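PDB 4AZS: methyltransferase WBDD from Escherichia coli, which probably phosphorylates and methylates the growing end of the O9a O antigen, regulating its chain length through paired kinase and methyltransferase activities. Local coordinates for residues A[340-345]-A[460-465]; A[402-407]-A[440-445]. All coordinates share one frame; numbering follows the deposited sequence.

Contact 1: residues A[340-345]-A[460-465]; sequences DREKIL and EKKAKL. With SO4 (sulfate ion), chain K.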
ATOM      1  N   ASP A 340      26.772  60.197 -23.675  1.00 63.33           N
ATOM      2  CA  ASP A 340      26.652  61.431 -24.382  1.00 61.15           C
ATOM      3  C   ASP A 340      25.736  61.205 -25.585  1.00 58.00           C
ATOM      4  O   ASP A 340      26.150  60.683 -26.616  1.00 57.40           O
ATOM      5  CB  ASP A 340      28.032  61.894 -24.802  1.00 60.76           C
ATOM      6  CG  ASP A 340      28.009  63.248 -25.394  1.00 60.39           C
ATOM      7  OD1 ASP A 340      26.955  63.629 -25.931  1.00 62.65           O
ATOM      8  OD2 ASP A 340      29.041  63.933 -25.322  1.00 63.46           O
ATOM      9  N   ARG A 341      24.477  61.587 -25.435  1.00 54.07           N
ATOM     10  CA  ARG A 341      23.470  61.319 -26.443  1.00 52.68           C
ATOM     11  C   ARG A 341      23.742  62.093 -27.752  1.00 50.53           C
ATOM     12  O   ARG A 341      23.464  61.618 -28.843  1.00 46.00           O
ATOM     13  CB  ARG A 341      22.095  61.606 -25.848  1.00 53.79           C
ATOM     14  CG  ARG A 341      21.741  60.580 -24.785  1.00 58.33           C
ATOM     15  CD  ARG A 341      20.469  60.897 -24.022  1.00 64.99           C
ATOM     16  NE  ARG A 341      20.691  61.957 -23.041  1.00 72.12           N
ATOM     17  CZ  ARG A 341      21.316  61.795 -21.878  1.00 79.45           C
ATOM     18  NH1 ARG A 341      21.796  60.609 -21.523  1.00 77.25           N
ATOM     19  NH2 ARG A 341      21.467  62.835 -21.066  1.00 89.11           N
ATOM     20  N   GLU A 342      24.366  63.249 -27.634  1.00 47.51           N
ATOM     21  CA  GLU A 342      24.732  64.019 -28.792  1.00 48.26           C
ATOM     22  C   GLU A 342      25.727  63.273 -29.680  1.00 46.56           C
ATOM     23  O   GLU A 342      25.632  63.284 -30.910  1.00 46.51           O
ATOM     24  CB  GLU A 342      25.343  65.338 -28.319  1.00 50.25           C
ATOM     25  CG  GLU A 342      25.817  66.259 -29.415  1.00 54.40           C
ATOM     26  CD  GLU A 342      24.700  66.746 -30.346  1.00 54.28           C
ATOM     27  OE1 GLU A 342      23.500  66.771 -29.959  1.00 51.04           O
ATOM     28  OE2 GLU A 342      25.039  67.115 -31.488  1.00 54.05           O
ATOM     29  N   LYS A 343      26.719  62.670 -29.054  1.00 47.47           N
ATOM     30  CA  LYS A 343      27.821  62.063 -29.788  1.00 48.20           C
ATOM     31  C   LYS A 343      27.377  60.736 -30.325  1.00 44.83           C
ATOM     32  O   LYS A 343      27.691  60.398 -31.460  1.00 46.26           O
ATOM     33  CB  LYS A 343      29.073  61.920 -28.912  1.00 51.95           C
ATOM     34  CG  LYS A 343      29.817  63.236 -28.771  1.00 56.14           C
ATOM     35  CD  LYS A 343      31.103  63.109 -27.970  1.00 60.19           C
ATOM     36  CE  LYS A 343      31.753  64.476 -27.814  1.00 65.13           C
ATOM     37  NZ  LYS A 343      33.229  64.405 -27.661  1.00 69.88           N
ATOM     38  N   ILE A 344      26.611  60.014 -29.523  1.00 42.37           N
ATOM     39  CA  ILE A 344      25.993  58.781 -29.961  1.00 43.22           C
ATOM     40  C   ILE A 344      25.080  58.999 -31.166  1.00 42.13           C
ATOM     41  O   ILE A 344      25.186  58.287 -32.175  1.00 41.98           O
ATOM     42  CB  ILE A 344      25.226  58.122 -28.799  1.00 43.55           C
ATOM     43  CG1 ILE A 344      26.229  57.578 -27.811  1.00 45.04           C
ATOM     44  CG2 ILE A 344      24.313  57.010 -29.301  1.00 44.66           C
ATOM     45  CD1 ILE A 344      25.626  57.075 -26.519  1.00 46.77           C
ATOM     46  N   LEU A 345      24.188  59.974 -31.085  1.00 41.80           N
ATOM     47  CA  LEU A 345      23.241  60.219 -32.190  1.00 40.53           C
ATOM     48  C   LEU A 345      23.929  60.797 -33.411  1.00 37.52           C
ATOM     49  O   LEU A 345      23.677  60.399 -34.531  1.00 37.46           O
ATOM     50  CB  LEU A 345      22.113  61.143 -31.754  1.00 43.02           C
ATOM     51  CG  LEU A 345      21.104  60.472 -30.845  1.00 48.73           C
ATOM     52  CD1 LEU A 345      20.265  61.502 -30.105  1.00 52.69           C
ATOM     53  CD2 LEU A 345      20.232  59.503 -31.637  1.00 53.27           C
ATOM     54  N   GLU A 460      22.376  68.240 -37.214  1.00 36.55           N
ATOM     55  CA  GLU A 460      23.526  69.140 -37.101  1.00 40.78           C
ATOM     56  C   GLU A 460      23.193  70.628 -36.890  1.00 42.90           C
ATOM     57  O   GLU A 460      23.999  71.390 -36.382  1.00 40.92           O
ATOM     58  CB  GLU A 460      24.409  68.970 -38.343  1.00 44.32           C
ATOM     59  CG  GLU A 460      25.207  67.652 -38.299  1.00 49.99           C
ATOM     60  CD  GLU A 460      25.804  67.235 -39.649  1.00 57.04           C
ATOM     61  OE1 GLU A 460      25.654  67.993 -40.646  1.00 55.73           O
ATOM     62  OE2 GLU A 460      26.418  66.132 -39.717  1.00 58.61           O
ATOM     63  N   LYS A 461      22.001  71.060 -37.271  1.00 40.97           N
ATOM     64  CA  LYS A 461      21.658  72.451 -37.143  1.00 39.84           C
ATOM     65  C   LYS A 461      20.579  72.634 -36.095  1.00 39.56           C
ATOM     66  O   LYS A 461      19.916  73.672 -36.064  1.00 36.77           O
ATOM     67  CB  LYS A 461      21.167  72.963 -38.495  1.00 42.58           C
ATOM     68  CG  LYS A 461      22.200  72.814 -39.606  1.00 42.13           C
ATOM     69  CD  LYS A 461      23.309  73.863 -39.500  1.00 45.46           C
ATOM     70  CE  LYS A 461      24.385  73.607 -40.546  1.00 50.77           C
ATOM     71  NZ  LYS A 461      25.167  74.817 -40.910  1.00 56.18           N
ATOM     72  N   LYS A 462      20.368  71.616 -35.260  1.00 37.05           N
ATOM     73  CA  LYS A 462      19.207  71.638 -34.375  1.00 39.57           C
ATOM     74  C   LYS A 462      19.208  72.855 -33.431  1.00 42.09           C
ATOM     75  O   LYS A 462      18.150  73.359 -33.113  1.00 41.01           O
ATOM     76  CB  LYS A 462      19.023  70.332 -33.596  1.00 41.59           C
ATOM     77  CG  LYS A 462      20.165  69.981 -32.674  1.00 40.14           C
ATOM     78  CD  LYS A 462      19.931  68.604 -32.077  1.00 44.93           C
ATOM     79  CE  LYS A 462      21.099  68.182 -31.197  1.00 44.92           C
ATOM     80  NZ  LYS A 462      22.373  68.270 -31.972  1.00 49.89           N
ATOM     81  N   ALA A 463      20.379  73.353 -33.033  1.00 41.72           N
ATOM     82  CA  ALA A 463      20.421  74.524 -32.147  1.00 46.33           C
ATOM     83  C   ALA A 463      19.847  75.780 -32.801  1.00 47.07           C
ATOM     84  O   ALA A 463      19.459  76.692 -32.111  1.00 49.15           O
ATOM     85  CB  ALA A 463      21.837  74.772 -31.639  1.00 48.44           C
ATOM     86  N   LYS A 464      19.742  75.809 -34.124  1.00 46.37           N
ATOM     87  CA  LYS A 464      19.248  76.972 -34.825  1.00 47.18           C
ATOM     88  C   LYS A 464      17.755  76.891 -35.135  1.00 45.69           C
ATOM     89  O   LYS A 464      17.167  77.864 -35.595  1.00 42.42           O
ATOM     90  CB  LYS A 464      19.991  77.113 -36.165  1.00 53.66           C
ATOM     91  CG  LYS A 464      21.518  77.158 -36.028  1.00 61.72           C
ATOM     92  CD  LYS A 464      22.166  77.968 -37.148  1.00 66.36           C
ATOM     93  CE  LYS A 464      21.928  77.346 -38.527  1.00 70.04           C
ATOM     94  NZ  LYS A 464      21.846  78.349 -39.632  1.00 67.93           N
ATOM     95  N   LEU A 465      17.154  75.718 -34.958  1.00 37.73           N
ATOM     96  CA  LEU A 465      15.821  75.505 -35.451  1.00 36.46           C
ATOM     97  C   LEU A 465      14.819  76.162 -34.521  1.00 37.99           C
ATOM     98  O   LEU A 465      15.077  76.313 -33.333  1.00 35.74           O
ATOM     99  CB  LEU A 465      15.530  74.027 -35.538  1.00 36.14           C
ATOM    100  CG  LEU A 465      16.339  73.260 -36.563  1.00 36.31           C
ATOM    101  CD1 LEU A 465      16.020  71.793 -36.406  1.00 35.59           C
ATOM    102  CD2 LEU A 465      16.036  73.744 -37.967  1.00 35.94           C
TER
HETATM  103  S   SO4 K1483      23.585  64.543 -23.631  1.00 77.27           S
HETATM  104  O1  SO4 K1483      22.158  64.878 -23.460  1.00 75.91           O
HETATM  105  O2  SO4 K1483      23.985  64.761 -25.054  1.00 66.03           O
HETATM  106  O3  SO4 K1483      23.728  63.129 -23.161  1.00 63.22           O
HETATM  107  O4  SO4 K1483      24.468  65.441 -22.846  1.00 76.94           O

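Contact 2: residues A[402-407]-A[440-445]; sequences SFFVFV and YAVWQE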
ATOM      1  N   SER A 402      10.668  55.120 -36.812  1.00 51.83           N
ATOM      2  CA  SER A 402      11.274  54.335 -35.727  1.00 55.12           C
ATOM      3  C   SER A 402      12.501  55.038 -35.151  1.00 52.25           C
ATOM      4  O   SER A 402      12.741  55.006 -33.945  1.00 50.22           O
ATOM      5  CB  SER A 402      11.708  52.972 -36.216  1.00 52.73           C
ATOM      6  OG  SER A 402      12.663  53.203 -37.201  1.00 57.10           O
ATOM      7  N   PHE A 403      13.279  55.694 -36.001  1.00 49.50           N
ATOM      8  CA  PHE A 403      14.461  56.312 -35.479  1.00 48.57           C
ATOM      9  C   PHE A 403      14.076  57.364 -34.427  1.00 54.69           C
ATOM     10  O   PHE A 403      14.874  57.697 -33.541  1.00 52.44           O
ATOM     11  CB  PHE A 403      15.319  56.916 -36.583  1.00 47.73           C
ATOM     12  CG  PHE A 403      16.683  57.304 -36.100  1.00 48.92           C
ATOM     13  CD1 PHE A 403      17.707  56.359 -36.037  1.00 46.22           C
ATOM     14  CD2 PHE A 403      16.922  58.569 -35.628  1.00 45.49           C
ATOM     15  CE1 PHE A 403      18.948  56.689 -35.553  1.00 43.51           C
ATOM     16  CE2 PHE A 403      18.176  58.908 -35.141  1.00 47.53           C
ATOM     17  CZ  PHE A 403      19.191  57.961 -35.092  1.00 44.59           C
ATOM     18  N   PHE A 404      12.847  57.878 -34.508  1.00 54.00           N
ATOM     19  CA  PHE A 404      12.387  58.832 -33.509  1.00 56.11           C
ATOM     20  C   PHE A 404      12.120  58.145 -32.192  1.00 50.89           C
ATOM     21  O   PHE A 404      12.327  58.725 -31.126  1.00 50.13           O
ATOM     22  CB  PHE A 404      11.112  59.538 -33.968  1.00 58.03           C
ATOM     23  CG  PHE A 404      11.304  60.385 -35.176  1.00 59.42           C
ATOM     24  CD1 PHE A 404      12.347  61.308 -35.227  1.00 61.96           C
ATOM     25  CD2 PHE A 404      10.427  60.295 -36.244  1.00 61.33           C
ATOM     26  CE1 PHE A 404      12.524  62.115 -36.331  1.00 56.99           C
ATOM     27  CE2 PHE A 404      10.591  61.104 -37.355  1.00 61.87           C
ATOM     28  CZ  PHE A 404      11.651  62.000 -37.402  1.00 60.81           C
ATOM     29  N   VAL A 405      11.643  56.916 -32.282  1.00 50.44           N
ATOM     30  CA  VAL A 405      11.388  56.123 -31.106  1.00 55.62           C
ATOM     31  C   VAL A 405      12.720  55.796 -30.426  1.00 55.08           C
ATOM     32  O   VAL A 405      12.917  56.130 -29.246  1.00 60.14           O
ATOM     33  CB  VAL A 405      10.592  54.853 -31.450  1.00 58.53           C
ATOM     34  CG1 VAL A 405      10.410  54.003 -30.207  1.00 61.34           C
ATOM     35  CG2 VAL A 405       9.233  55.227 -32.033  1.00 61.55           C
ATOM     36  N   PHE A 406      13.625  55.163 -31.172  1.00 52.09           N
ATOM     37  CA  PHE A 406      15.028  55.031 -30.755  1.00 50.26           C
ATOM     38  C   PHE A 406      15.460  56.281 -29.991  1.00 46.98           C
ATOM     39  O   PHE A 406      15.948  56.190 -28.856  1.00 43.84           O
ATOM     40  CB  PHE A 406      15.959  54.810 -31.965  1.00 47.84           C
ATOM     41  CG  PHE A 406      17.427  54.686 -31.608  1.00 47.63           C
ATOM     42  CD1 PHE A 406      17.905  53.573 -30.941  1.00 49.58           C
ATOM     43  CD2 PHE A 406      18.333  55.657 -31.974  1.00 50.19           C
ATOM     44  CE1 PHE A 406      19.241  53.437 -30.632  1.00 48.23           C
ATOM     45  CE2 PHE A 406      19.684  55.524 -31.671  1.00 50.04           C
ATOM     46  CZ  PHE A 406      20.137  54.412 -30.995  1.00 49.01           C
ATOM     47  N   VAL A 407      15.273  57.442 -30.606  1.00 45.32           N
ATOM     48  CA  VAL A 407      15.751  58.689 -29.995  1.00 46.68           C
ATOM     49  C   VAL A 407      15.076  58.882 -28.647  1.00 49.19           C
ATOM     50  O   VAL A 407      15.721  59.225 -27.656  1.00 46.61           O
ATOM     51  CB  VAL A 407      15.474  59.934 -30.862  1.00 45.95           C
ATOM     52  CG1 VAL A 407      15.548  61.203 -30.018  1.00 45.20           C
ATOM     53  CG2 VAL A 407      16.460  59.996 -32.018  1.00 45.70           C
ATOM     54  N   TYR A 440      10.442  68.331 -34.513  1.00 37.10           N
ATOM     55  CA  TYR A 440       9.358  69.145 -35.003  1.00 36.78           C
ATOM     56  C   TYR A 440       9.698  69.562 -36.426  1.00 34.84           C
ATOM     57  O   TYR A 440       8.836  69.558 -37.273  1.00 33.55           O
ATOM     58  CB  TYR A 440       9.071  70.350 -34.089  1.00 39.70           C
ATOM     59  CG  TYR A 440       7.968  71.228 -34.597  1.00 41.32           C
ATOM     60  CD1 TYR A 440       8.249  72.239 -35.471  1.00 42.28           C
ATOM     61  CD2 TYR A 440       6.636  71.040 -34.217  1.00 46.12           C
ATOM     62  CE1 TYR A 440       7.263  73.067 -35.972  1.00 43.03           C
ATOM     63  CE2 TYR A 440       5.628  71.857 -34.734  1.00 46.72           C
ATOM     64  CZ  TYR A 440       5.963  72.862 -35.616  1.00 46.40           C
ATOM     65  OH  TYR A 440       5.033  73.715 -36.185  1.00 52.27           O
ATOM     66  N   ALA A 441      10.956  69.896 -36.709  1.00 33.92           N
ATOM     67  CA  ALA A 441      11.294  70.340 -38.066  1.00 33.83           C
ATOM     68  C   ALA A 441      11.092  69.218 -39.030  1.00 31.54           C
ATOM     69  O   ALA A 441      10.655  69.424 -40.136  1.00 31.84           O
ATOM     70  CB  ALA A 441      12.725  70.868 -38.164  1.00 34.86           C
ATOM     71  N   VAL A 442      11.397  68.004 -38.619  1.00 33.65           N
ATOM     72  CA  VAL A 442      11.297  66.910 -39.544  1.00 32.15           C
ATOM     73  C   VAL A 442       9.851  66.705 -39.885  1.00 33.92           C
ATOM     74  O   VAL A 442       9.505  66.454 -41.059  1.00 35.09           O
ATOM     75  CB  VAL A 442      11.839  65.594 -38.982  1.00 31.49           C
ATOM     76  CG1 VAL A 442      11.530  64.454 -39.941  1.00 32.37           C
ATOM     77  CG2 VAL A 442      13.320  65.687 -38.725  1.00 30.75           C
ATOM     78  N   TRP A 443       9.005  66.801 -38.866  1.00 36.23           N
ATOM     79  CA  TRP A 443       7.580  66.603 -39.044  1.00 42.19           C
ATOM     80  C   TRP A 443       6.928  67.618 -39.929  1.00 41.73           C
ATOM     81  O   TRP A 443       5.916  67.323 -40.491  1.00 41.67           O
ATOM     82  CB  TRP A 443       6.844  66.501 -37.703  1.00 51.20           C
ATOM     83  CG  TRP A 443       6.772  65.066 -37.245  1.00 64.52           C
ATOM     84  CD1 TRP A 443       7.806  64.296 -36.699  1.00 67.99           C
ATOM     85  CD2 TRP A 443       5.625  64.151 -37.330  1.00 73.27           C
ATOM     86  NE1 TRP A 443       7.386  63.015 -36.424  1.00 74.54           N
ATOM     87  CE2 TRP A 443       6.086  62.859 -36.771  1.00 80.83           C
ATOM     88  CE3 TRP A 443       4.319  64.265 -37.777  1.00 78.53           C
ATOM     89  CZ2 TRP A 443       5.256  61.757 -36.689  1.00 80.86           C
ATOM     90  CZ3 TRP A 443       3.492  63.144 -37.683  1.00 84.71           C
ATOM     91  CH2 TRP A 443       3.952  61.923 -37.145  1.00 87.03           C
ATOM     92  N   GLN A 444       7.517  68.796 -40.098  1.00 38.94           N
ATOM     93  CA  GLN A 444       6.941  69.811 -40.987  1.00 39.07           C
ATOM     94  C   GLN A 444       7.322  69.572 -42.445  1.00 37.88           C
ATOM     95  O   GLN A 444       6.899  70.320 -43.301  1.00 35.51           O
ATOM     96  CB  GLN A 444       7.433  71.201 -40.607  1.00 37.93           C
ATOM     97  CG  GLN A 444       7.060  71.612 -39.202  1.00 42.06           C
ATOM     98  CD  GLN A 444       5.617  71.296 -38.909  1.00 47.21           C
ATOM     99  OE1 GLN A 444       4.718  71.732 -39.634  1.00 52.47           O
ATOM    100  NE2 GLN A 444       5.390  70.474 -37.905  1.00 51.45           N
ATOM    101  N   GLU A 445       8.179  68.587 -42.699  1.00 33.06           N
ATOM    102  CA  GLU A 445       8.628  68.283 -44.044  1.00 32.18           C
ATOM    103  C   GLU A 445       7.635  67.399 -44.789  1.00 32.91           C
ATOM    104  O   GLU A 445       7.130  66.427 -44.242  1.00 32.17           O
ATOM    105  CB  GLU A 445       9.939  67.506 -44.014  1.00 33.05           C
ATOM    106  CG  GLU A 445      11.111  68.312 -43.516  1.00 33.36           C
ATOM    107  CD  GLU A 445      11.640  69.275 -44.513  1.00 34.19           C
ATOM    108  OE1 GLU A 445      11.238  69.218 -45.697  1.00 34.62           O
ATOM    109  OE2 GLU A 445      12.552  70.037 -44.135  1.00 37.77           O
TER

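Contact 1: residues A[340-345]-A[460-465]
A salt bridge between Glu-342 and Lys-462 joins the capped start of helix 341-357, in the C-lobe of the kinase domain, to the short 3-10 turn that follows helix 452-460. The two side chains reach each other from opposite directions. Glu-342 turns at its second torsion (chi2 63°) and presents its carboxylate to the lysine. Lys-462 runs out extended until the last bend (chi4 -54°), which brings NZ between the two oxygens. NZ gives a hydrogen bond to Glu-342 OE1 at 2.8 Å, using the syn lone pair, and a weak one to Glu-342 OE2 at 2.9 Å. The ammonium group also makes a cation-pi contact with Phe-459, and both side chains touch Trp-435.

Beside this bridge a sulfate, probably from the crystallisation liquor, sits over the helix N-terminus. Sulfate O3 accepts from Arg-341 N at 2.8 Å in an almost straight bond (174°). Sulfate O2 accepts from Glu-342 N at 3.0 Å. The same O3 lies 3.0 Å above the plane of the Arg-341 guanidinium, over its centre, so the arginine covers the anion with a face. Asp-340 is the N-cap: its OD1 takes Lys-343 N at 3.3 Å, from above the carboxylate plane, and Glu-342 N more weakly.

Backbone N-H groups, the helix end and the guanidinium would together offset the sulfate's charge despite the nearby Asp-340 carboxylate, while Lys-462 balances Glu-342; the turn is thus tied to the helix by paired charge, with little buried surface.

Contact 2: residues A[402-407]-A[440-445]
Helices 397-410 and 435-443 come no nearer in these segments than 10.1 Å between the CA atoms of Phe-404 and Val-442, a wide spacing bridged by side chains alone. Both belong to the helical C-lobe of the kinase part, with its C-terminal helices packed against one another.

Phe-404 spans the gap. Its ring leaves the helix on the side opposite the carbonyl carbon (chi1 -65°) and points at the second helix. Val-442 comes from the other direction with its CG1 branch, which meets Phe-404 CZ at 3.5 Å, at the ring's edge and near its plane. Trp-443 flanks the same ring: its five-membered ring lies obliquely to Phe-404, the centroids 5.5 Å apart and the planes at 42°.

Leu-455 of helix 452-460 touches both Phe-404 and Val-442, and Ile-480 of helix 475-485 also packs on Phe-404. The indole of Trp-443 meets Trp-450 edge-to-face and, across the subunit boundary, Trp-478 of the second subunit, so this hydrophobic cluster reaches the interface.

Trp-443 NE1, 3.8 Å from Phe-404 CE2, is buried here without a hydrogen-bond partner.

Overall arrangement
Both contacts lie at the kinase end of the chain, far from its centre, with their own centres about 13 Å apart. Contact 2 is the buried one, built of apolar and aromatic side chains with no hydrogen bond across it, and extends to the second subunit; contact 1 is partly buried, its charged pair set against the aromatic side chains Trp-435 and Phe-459, and is touched by no other chain. They share a helical setting: Leu-345, on the inner side of the helix used by contact 1, packs with CD2 on Val-407 CG2 at 3.8 Å and also on Phe-403 and Phe-406, while Leu-465 meets Ala-441. Helix 452-460 packs against both contacts, adding Leu-455 at the aromatic cluster.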